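Local coordinates for putative oxidoreductase (Salmonella enterica subsp. enterica serovar Typhimurium, PDB 3NX4), which binds NADP and probably reduces acryloyl-CoA with NADPH, as a member of the medium-chain dehydrogenase/reductase superfamily, at residues Pro58-Ile63 and Asn93-Leu98; Glu82-Gly87 and Val110-Gly115; Lys222-Val227 and Phe246-Thr251. All coordinates share one frame; numbering follows the deposited sequence.

Contact 1: Pro58-Ile63 and Asn93-Leu98; sequences PMIPGI and NHWGGL
The indole of Trp95 lies across the backbone of Pro58-Ile60, and Ile60 covers one of its faces. Ile60 CG1 sits 3.9 Å from the centroid of the five-membered ring of Trp95, 24° off the normal, a CH-pi contact. Because CG1 is anti to the carbonyl carbon (chi1 -66°) and the chain runs on extended, Ile60 CD1 continues past the rim of the six-membered ring, meeting Trp95 CE3 at 3.5 Å. At the ring edge, Trp95 NE1 donates to Pro58 O at 3.2 Å; the acceptor lies near the indole plane, while the donor stands above the carbonyl plane of Pro58. Selenomethionine Met59 bends at chi2 and chi3 so that its SE comes obliquely beside the indole, 3.9 Å from Trp95 CD1, a Met-aromatic contact through selenium.

Beyond the ring the two loops join backbone to backbone. Gly96 N reaches Ile60 O at 2.9 Å, and Gly97 N reaches Gly62 O at the same length. Leu98 N donates to Pro61 O in the plane of that carbonyl, 3.1 Å away. The loops run so close here that the CB position on Gly62 is already taken by Leu98 N and that on Gly96 by Gly62 O. Leu98 then lays CD1 3.7 Å from Gly62 CA.

Further out, strand 2-8 covers Ile60 and Pro61, and Pro26 and Leu20 pack on Trp95. The contact ties the loop before strand 64-72 to the loop before strand 101-104 within the GroES-like domain. Three backbone N-H groups and the indole N-H satisfy four carbonyls of the 58-63 loop (Pro58, Ile60, Pro61 and Gly62), so the polarity of two irregular loops is paired off in a largely buried setting, and the bond at NE1 probably restrains how the indole turns in its plane.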
loop_
_atom_site.group_PDB
_atom_site.type_symbol
_atom_site.label_atom_id
_atom_site.label_comp_id
_atom_site.label_asym_id
_atom_site.label_seq_id
_atom_site.Cartn_x
_atom_site.Cartn_y
_atom_site.Cartn_z
ATOM N N PRO A 58 6.972 -36.272 8.899
ATOM C CA PRO A 58 6.154 -35.769 9.999
ATOM C C PRO A 58 6.603 -34.401 10.503
ATOM O O PRO A 58 7.768 -34.045 10.394
ATOM C CB PRO A 58 6.371 -36.820 11.077
ATOM C CG PRO A 58 7.742 -37.288 10.841
ATOM C CD PRO A 58 7.975 -37.238 9.364
HETATM N N MSE A 59 5.664 -33.641 11.047
HETATM C CA MSE A 59 5.951 -32.300 11.522
HETATM C C MSE A 59 5.397 -31.994 12.902
HETATM O O MSE A 59 4.285 -32.359 13.219
HETATM C CB MSE A 59 5.385 -31.293 10.521
HETATM C CG MSE A 59 5.366 -29.862 11.004
HETATM SE SE MSE A 59 7.119 -29.091 10.995
HETATM C CE MSE A 59 7.504 -29.359 9.136
ATOM N N ILE A 60 6.172 -31.287 13.710
ATOM C CA ILE A 60 5.681 -30.808 14.984
ATOM C C ILE A 60 5.280 -29.374 14.672
ATOM O O ILE A 60 6.121 -28.563 14.327
ATOM C CB ILE A 60 6.766 -30.782 16.043
ATOM C CG1 ILE A 60 7.233 -32.195 16.368
ATOM C CG2 ILE A 60 6.260 -30.126 17.295
ATOM C CD1 ILE A 60 7.974 -32.272 17.661
ATOM N N PRO A 61 3.996 -29.065 14.783
ATOM C CA PRO A 61 3.518 -27.729 14.431
ATOM C C PRO A 61 3.692 -26.769 15.601
ATOM O O PRO A 61 4.202 -27.160 16.658
ATOM C CB PRO A 61 2.037 -27.966 14.155
ATOM C CG PRO A 61 1.673 -29.048 15.127
ATOM C CD PRO A 61 2.892 -29.959 15.184
ATOM N N GLY A 62 3.269 -25.524 15.404
ATOM C CA GLY A 62 3.360 -24.510 16.436
ATOM C C GLY A 62 4.401 -23.469 16.067
ATOM O O GLY A 62 5.606 -23.710 16.189
ATOM N N ILE A 63 3.935 -22.306 15.620
ATOM C CA ILE A 63 4.833 -21.261 15.152
ATOM C C ILE A 63 5.337 -20.395 16.304
ATOM O O ILE A 63 6.194 -19.535 16.111
ATOM C CB ILE A 63 4.160 -20.377 14.066
ATOM C CG1 ILE A 63 2.965 -19.613 14.644
ATOM C CG2 ILE A 63 3.715 -21.235 12.882
ATOM C CD1 ILE A 63 2.182 -18.814 13.591
ATOM N N ASN A 93 8.378 -25.363 8.497
ATOM C CA ASN A 93 9.446 -26.153 7.906
ATOM C C ASN A 93 10.434 -26.639 8.961
ATOM O O ASN A 93 11.390 -27.338 8.653
ATOM C CB ASN A 93 10.165 -25.397 6.786
ATOM C CG ASN A 93 10.663 -24.039 7.222
ATOM O OD1 ASN A 93 11.225 -23.888 8.302
ATOM N ND2 ASN A 93 10.465 -23.043 6.374
ATOM N N HIS A 94 10.208 -26.246 10.206
ATOM C CA HIS A 94 11.070 -26.647 11.306
ATOM C C HIS A 94 10.225 -27.094 12.494
ATOM O O HIS A 94 9.291 -26.399 12.872
ATOM C CB HIS A 94 11.965 -25.472 11.695
ATOM C CG HIS A 94 13.016 -25.808 12.703
ATOM N ND1 HIS A 94 14.304 -26.143 12.350
ATOM C CD2 HIS A 94 12.975 -25.842 14.055
ATOM C CE1 HIS A 94 15.011 -26.376 13.442
ATOM N NE2 HIS A 94 14.227 -26.201 14.489
ATOM N N TRP A 95 10.553 -28.232 13.096
ATOM C CA TRP A 95 9.794 -28.698 14.253
ATOM C C TRP A 95 9.602 -27.576 15.264
ATOM O O TRP A 95 10.555 -26.884 15.632
ATOM C CB TRP A 95 10.463 -29.910 14.898
ATOM C CG TRP A 95 10.195 -31.189 14.156
ATOM C CD1 TRP A 95 9.701 -31.317 12.888
ATOM C CD2 TRP A 95 10.391 -32.521 14.647
ATOM N NE1 TRP A 95 9.584 -32.647 12.559
ATOM C CE2 TRP A 95 10.000 -33.405 13.622
ATOM C CE3 TRP A 95 10.863 -33.050 15.851
ATOM C CZ2 TRP A 95 10.065 -34.788 13.767
ATOM C CZ3 TRP A 95 10.926 -34.422 15.992
ATOM C CH2 TRP A 95 10.527 -35.275 14.957
ATOM N N GLY A 96 8.362 -27.408 15.713
ATOM C CA GLY A 96 7.967 -26.203 16.411
ATOM C C GLY A 96 7.571 -26.296 17.870
ATOM O O GLY A 96 8.055 -27.142 18.626
ATOM N N GLY A 97 6.657 -25.411 18.255
ATOM C CA GLY A 97 6.451 -25.083 19.651
ATOM C C GLY A 97 5.445 -25.921 20.400
ATOM O O GLY A 97 5.371 -25.845 21.629
ATOM N N LEU A 98 4.664 -26.714 19.677
ATOM C CA LEU A 98 3.650 -27.534 20.336
ATOM C C LEU A 98 4.266 -28.849 20.796
ATOM O O LEU A 98 3.884 -29.933 20.355
ATOM C CB LEU A 98 2.411 -27.720 19.442
ATOM C CG LEU A 98 1.612 -26.416 19.290
ATOM C CD1 LEU A 98 0.695 -26.413 18.067
ATOM C CD2 LEU A 98 0.823 -26.107 20.561
#

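Contact 2: Glu82-Gly87 and Val110-Gly115; sequences EVLLTG and VALPAG
Leu84 and Val110 make the tight part of this contact. They form a hydrogen-bonded antiparallel pair: Leu84 N donates to Val110 O at 2.8 Å and Val110 N returns a bond to Leu84 O at 2.9 Å, both nearly along the C=O axis of the acceptor. Their side chains lie side by side and point the same way. Leu84 CG occupies the crowded position between backbone N and carbonyl carbon (chi1 67°), which swings CD1 across to Val110 CB at 3.6 Å, while CD2 meets Pro113 CD at 3.8 Å. Trp279 of helix 272-285 packs on Leu84 and Pro113, and Ala121 of helix 118-140 touches Leu84 and Leu112.

Short strand 110-111 is thereby added along strand 82-86, which on its other side pairs with strand 64-72 in the mixed sheet of the GroES-like domain. The packing loosens at the next, non-hydrogen-bonded pair, Val83 and Ala111. Their side chains diverge, exposed Ala111 turns its methyl group away from strand 82-86, and Val83 CG1 comes no nearer than 4.5 Å to Ala111 CA, although Val83 CA lies 3.4 Å from Val110 O in a CA-H...O contact.

The Glu82-Leu112 end is still close but partly exposed. Leu112 N donates to Glu82 O at 2.9 Å; the bond is nearly straight at the hydrogen (168°) but approaches from above the carbonyl plane. With CG anti to the backbone N, Leu112 lays CD2 against Glu82 CB at 3.7 Å. The bent side chain of Glu82 carries its OE2 to a hydrogen bond with Thr68 OG1.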
loop_
_atom_site.group_PDB
_atom_site.type_symbol
_atom_site.label_atom_id
_atom_site.label_comp_id
_atom_site.label_asym_id
_atom_site.label_seq_id
_atom_site.Cartn_x
_atom_site.Cartn_y
_atom_site.Cartn_z
ATOM N N GLU A 82 15.168 -17.154 30.134
ATOM C CA GLU A 82 13.808 -17.129 29.588
ATOM C C GLU A 82 13.788 -16.543 28.173
ATOM O O GLU A 82 14.323 -15.454 27.938
ATOM C CB GLU A 82 12.872 -16.310 30.490
ATOM C CG GLU A 82 12.693 -16.863 31.910
ATOM C CD GLU A 82 11.911 -18.167 31.947
ATOM O OE1 GLU A 82 10.814 -18.235 31.345
ATOM O OE2 GLU A 82 12.395 -19.127 32.583
ATOM N N VAL A 83 13.160 -17.256 27.237
ATOM C CA VAL A 83 13.103 -16.818 25.838
ATOM C C VAL A 83 11.736 -17.055 25.204
ATOM O O VAL A 83 10.913 -17.813 25.721
ATOM C CB VAL A 83 14.141 -17.564 24.969
ATOM C CG1 VAL A 83 15.559 -17.263 25.447
ATOM C CG2 VAL A 83 13.858 -19.068 24.995
ATOM N N LEU A 84 11.494 -16.397 24.073
ATOM C CA LEU A 84 10.287 -16.664 23.308
ATOM C C LEU A 84 10.651 -16.784 21.839
ATOM O O LEU A 84 11.723 -16.366 21.423
ATOM C CB LEU A 84 9.235 -15.566 23.530
ATOM C CG LEU A 84 9.511 -14.146 23.019
ATOM C CD1 LEU A 84 9.339 -14.057 21.502
ATOM C CD2 LEU A 84 8.547 -13.170 23.703
ATOM N N LEU A 85 9.761 -17.373 21.056
ATOM C CA LEU A 85 9.967 -17.437 19.620
ATOM C C LEU A 85 8.625 -17.354 18.910
ATOM O O LEU A 85 7.657 -17.996 19.313
ATOM C CB LEU A 85 10.699 -18.724 19.223
ATOM C CG LEU A 85 10.927 -19.008 17.731
ATOM C CD1 LEU A 85 12.192 -19.872 17.515
ATOM C CD2 LEU A 85 9.710 -19.667 17.093
ATOM N N THR A 86 8.579 -16.548 17.859
ATOM C CA THR A 86 7.477 -16.586 16.910
ATOM C C THR A 86 8.067 -16.570 15.501
ATOM O O THR A 86 9.051 -15.863 15.234
ATOM C CB THR A 86 6.492 -15.386 17.081
ATOM O OG1 THR A 86 7.149 -14.156 16.745
ATOM C CG2 THR A 86 5.978 -15.299 18.517
ATOM N N GLY A 87 7.489 -17.363 14.604
ATOM C CA GLY A 87 7.789 -17.224 13.183
ATOM C C GLY A 87 9.052 -17.912 12.712
ATOM O O GLY A 87 9.391 -19.000 13.183
ATOM N N VAL A 110 13.975 -14.642 20.860
ATOM C CA VAL A 110 13.933 -13.324 21.458
ATOM C C VAL A 110 14.056 -13.494 22.969
ATOM O O VAL A 110 13.308 -14.272 23.562
ATOM C CB VAL A 110 12.595 -12.636 21.133
ATOM C CG1 VAL A 110 12.478 -11.316 21.858
ATOM C CG2 VAL A 110 12.457 -12.449 19.632
ATOM N N ALA A 111 14.995 -12.793 23.598
ATOM C CA ALA A 111 15.080 -12.837 25.063
ATOM C C ALA A 111 13.751 -12.347 25.643
ATOM O O ALA A 111 13.196 -11.354 25.174
ATOM C CB ALA A 111 16.231 -11.987 25.565
ATOM N N LEU A 112 13.219 -13.049 26.639
ATOM C CA LEU A 112 11.909 -12.685 27.186
ATOM C C LEU A 112 11.943 -11.250 27.700
ATOM O O LEU A 112 12.714 -10.936 28.612
ATOM C CB LEU A 112 11.513 -13.635 28.318
ATOM C CG LEU A 112 10.122 -13.352 28.899
ATOM C CD1 LEU A 112 9.049 -13.658 27.873
ATOM C CD2 LEU A 112 9.891 -14.169 30.173
ATOM N N PRO A 113 11.118 -10.367 27.112
ATOM C CA PRO A 113 11.242 -8.945 27.456
ATOM C C PRO A 113 10.992 -8.716 28.938
ATOM O O PRO A 113 10.158 -9.394 29.521
ATOM C CB PRO A 113 10.138 -8.280 26.615
ATOM C CG PRO A 113 9.887 -9.226 25.494
ATOM C CD PRO A 113 10.114 -10.601 26.058
ATOM N N ALA A 114 11.715 -7.781 29.540
ATOM C CA ALA A 114 11.441 -7.394 30.914
ATOM C C ALA A 114 10.007 -6.884 31.006
ATOM O O ALA A 114 9.534 -6.184 30.115
ATOM C CB ALA A 114 12.407 -6.324 31.366
ATOM N N GLY A 115 9.323 -7.242 32.085
ATOM C CA GLY A 115 7.941 -6.861 32.275
ATOM C C GLY A 115 6.945 -7.819 31.646
ATOM O O GLY A 115 5.743 -7.684 31.855
#

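Contact 3: Lys222-Val227 and Phe246-Thr251; sequences KVLAKV and FALPTT
Helix 221-229 packs against strand 247-251 in the nucleotide-binding Rossmann domain, and the strand forms an antiparallel ladder with a strand of the second subunit, so that this pairing spans the dimer interface. The short helix and strand segments run in nearly the same direction, 25° apart, with axes 7.2 Å apart at closest approach.

Lys222, an exposed residue, opens the contact. Its CB points away from the strand, but its CG approaches Pro249 CG at 4.4 Å, a loose apolar touch between the aliphatic part of the lysine and the proline ring. Pro249 is the centre of an inverse gamma turn, closed by a weak bond from Thr250 N to Leu248 O.

Two residues on, Leu224 points toward the strand. Its CG is anti to the backbone N (chi1 172°), and CD2 crosses obliquely against Leu248, 3.8 Å from Leu248 CD1. Leu248 also has CG anti to its backbone N, so both its methyls reach Leu224 CD2. Val252 of the second subunit packs on Leu224, and Thr250 of that subunit on Leu248, so this leucine pair is part of the dimer interface.

Ala225 and Thr250 are the nearest CA pair across the segments, 5.2 Å from CA to CA. The small CB of Ala225 sits 3.4 Å from Pro249 O, with Leu248 CD1 and Pro249 CG both farther off. No direct hydrogen bond joins the segments; instead a single water bridges helix and strand, donating to Ala225 O at 2.7 Å and hydrogen-bonded to Thr250 OG1 at 2.8 Å.

The CB of Lys226 points away from the strand, and its NZ is hydrogen-bonded to the carbonyl O atoms of Glu200 and Glu203.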
loop_
_atom_site.group_PDB
_atom_site.type_symbol
_atom_site.label_atom_id
_atom_site.label_comp_id
_atom_site.label_asym_id
_atom_site.label_seq_id
_atom_site.Cartn_x
_atom_site.Cartn_y
_atom_site.Cartn_z
ATOM N N LYS A 222 -13.276 -9.654 -0.268
ATOM C CA LYS A 222 -14.269 -8.604 -0.420
ATOM C C LYS A 222 -14.289 -7.597 0.712
ATOM O O LYS A 222 -14.520 -6.424 0.492
ATOM C CB LYS A 222 -15.662 -9.184 -0.643
ATOM C CG LYS A 222 -15.935 -9.548 -2.080
ATOM C CD LYS A 222 -17.267 -10.245 -2.235
ATOM C CE LYS A 222 -17.522 -10.617 -3.678
ATOM N NZ LYS A 222 -16.494 -11.556 -4.172
ATOM N N VAL A 223 -14.091 -8.069 1.932
ATOM C CA VAL A 223 -14.116 -7.170 3.058
ATOM C C VAL A 223 -12.993 -6.154 2.909
ATOM O O VAL A 223 -13.222 -4.980 3.039
ATOM C CB VAL A 223 -13.973 -7.939 4.374
ATOM C CG1 VAL A 223 -13.774 -6.995 5.527
ATOM C CG2 VAL A 223 -15.193 -8.804 4.605
ATOM N N LEU A 224 -11.807 -6.624 2.561
ATOM C CA LEU A 224 -10.670 -5.746 2.358
ATOM C C LEU A 224 -10.935 -4.815 1.194
ATOM O O LEU A 224 -10.623 -3.640 1.261
ATOM C CB LEU A 224 -9.403 -6.552 2.111
ATOM C CG LEU A 224 -8.158 -5.777 1.695
ATOM C CD1 LEU A 224 -7.869 -4.666 2.669
ATOM C CD2 LEU A 224 -6.978 -6.710 1.562
ATOM N N ALA A 225 -11.528 -5.348 0.130
ATOM C CA ALA A 225 -11.828 -4.527 -1.038
ATOM C C ALA A 225 -12.754 -3.370 -0.675
ATOM O O ALA A 225 -12.551 -2.247 -1.124
ATOM C CB ALA A 225 -12.433 -5.370 -2.140
ATOM N N LYS A 226 -13.763 -3.636 0.151
ATOM C CA LYS A 226 -14.700 -2.577 0.518
ATOM C C LYS A 226 -14.087 -1.590 1.506
ATOM O O LYS A 226 -14.313 -0.385 1.412
ATOM C CB LYS A 226 -16.004 -3.141 1.082
ATOM C CG LYS A 226 -17.041 -2.041 1.294
ATOM C CD LYS A 226 -18.460 -2.545 1.127
ATOM C CE LYS A 226 -19.451 -1.428 1.388
ATOM N NZ LYS A 226 -20.817 -1.958 1.557
ATOM N N VAL A 227 -13.324 -2.106 2.461
ATOM C CA VAL A 227 -12.551 -1.236 3.351
ATOM C C VAL A 227 -11.670 -0.279 2.546
ATOM O O VAL A 227 -11.630 0.917 2.832
ATOM C CB VAL A 227 -11.737 -2.046 4.376
ATOM C CG1 VAL A 227 -10.727 -1.155 5.103
ATOM C CG2 VAL A 227 -12.701 -2.714 5.394
ATOM N N PHE A 246 -7.975 -15.294 -0.034
ATOM C CA PHE A 246 -6.694 -14.665 -0.387
ATOM C C PHE A 246 -6.805 -13.711 -1.578
ATOM O O PHE A 246 -5.907 -12.908 -1.816
ATOM C CB PHE A 246 -5.632 -15.726 -0.686
ATOM C CG PHE A 246 -5.858 -16.449 -1.978
ATOM C CD1 PHE A 246 -5.272 -16.002 -3.150
ATOM C CD2 PHE A 246 -6.677 -17.566 -2.028
ATOM C CE1 PHE A 246 -5.490 -16.663 -4.347
ATOM C CE2 PHE A 246 -6.901 -18.231 -3.223
ATOM C CZ PHE A 246 -6.304 -17.779 -4.382
ATOM N N ALA A 247 -7.891 -13.802 -2.339
ATOM C CA ALA A 247 -8.053 -12.912 -3.486
ATOM C C ALA A 247 -8.225 -11.472 -3.012
ATOM O O ALA A 247 -8.658 -11.230 -1.882
ATOM C CB ALA A 247 -9.240 -13.344 -4.346
ATOM N N LEU A 248 -7.897 -10.528 -3.883
ATOM C CA LEU A 248 -8.079 -9.109 -3.604
ATOM C C LEU A 248 -8.741 -8.451 -4.808
ATOM O O LEU A 248 -8.064 -7.874 -5.645
ATOM C CB LEU A 248 -6.761 -8.429 -3.252
ATOM C CG LEU A 248 -6.909 -6.961 -2.855
ATOM C CD1 LEU A 248 -8.160 -6.740 -2.035
ATOM C CD2 LEU A 248 -5.681 -6.475 -2.121
ATOM N N PRO A 249 -10.061 -8.562 -4.900
ATOM C CA PRO A 249 -10.806 -8.010 -6.035
ATOM C C PRO A 249 -11.102 -6.537 -5.832
ATOM O O PRO A 249 -12.199 -6.164 -5.439
ATOM C CB PRO A 249 -12.109 -8.798 -5.993
ATOM C CG PRO A 249 -12.302 -9.103 -4.563
ATOM C CD PRO A 249 -10.934 -9.314 -3.985
ATOM N N THR A 250 -10.107 -5.711 -6.120
ATOM C CA THR A 250 -10.206 -4.275 -5.932
ATOM C C THR A 250 -9.911 -3.506 -7.215
ATOM O O THR A 250 -9.774 -4.086 -8.285
ATOM C CB THR A 250 -9.272 -3.798 -4.792
ATOM O OG1 THR A 250 -9.462 -2.401 -4.562
ATOM C CG2 THR A 250 -7.824 -4.060 -5.139
ATOM N N THR A 251 -9.859 -2.187 -7.096
ATOM C CA THR A 251 -9.557 -1.314 -8.213
ATOM C C THR A 251 -8.463 -0.351 -7.782
ATOM O O THR A 251 -8.179 -0.206 -6.599
ATOM C CB THR A 251 -10.772 -0.507 -8.679
ATOM O OG1 THR A 251 -11.016 0.567 -7.768
ATOM C CG2 THR A 251 -12.004 -1.391 -8.775
HETATM O O HOH W 1 -12.145 -2.002 -3.777
#

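Overall arrangement
Contacts 1 and 2 belong to the GroES-like domain and contact 3 to the Rossmann domain. The segments of contacts 1 and 2 alternate along the chain, 58-63, 82-87, 93-98, 110-115, so the two interlock; their centres are 18 Å apart and they meet where Ile63 O probably accepts a hydrogen bond from Gly87 N. Contact 3 follows later in sequence, its centre 32 Å from that of contact 1 and 35 Å from that of contact 2, without touching either. Contacts 1 and 2 thus join loops and strands around one mixed sheet, whereas contact 3 lies at the dimer interface, its Lys222 side chain about 8 Å from a bound NADP.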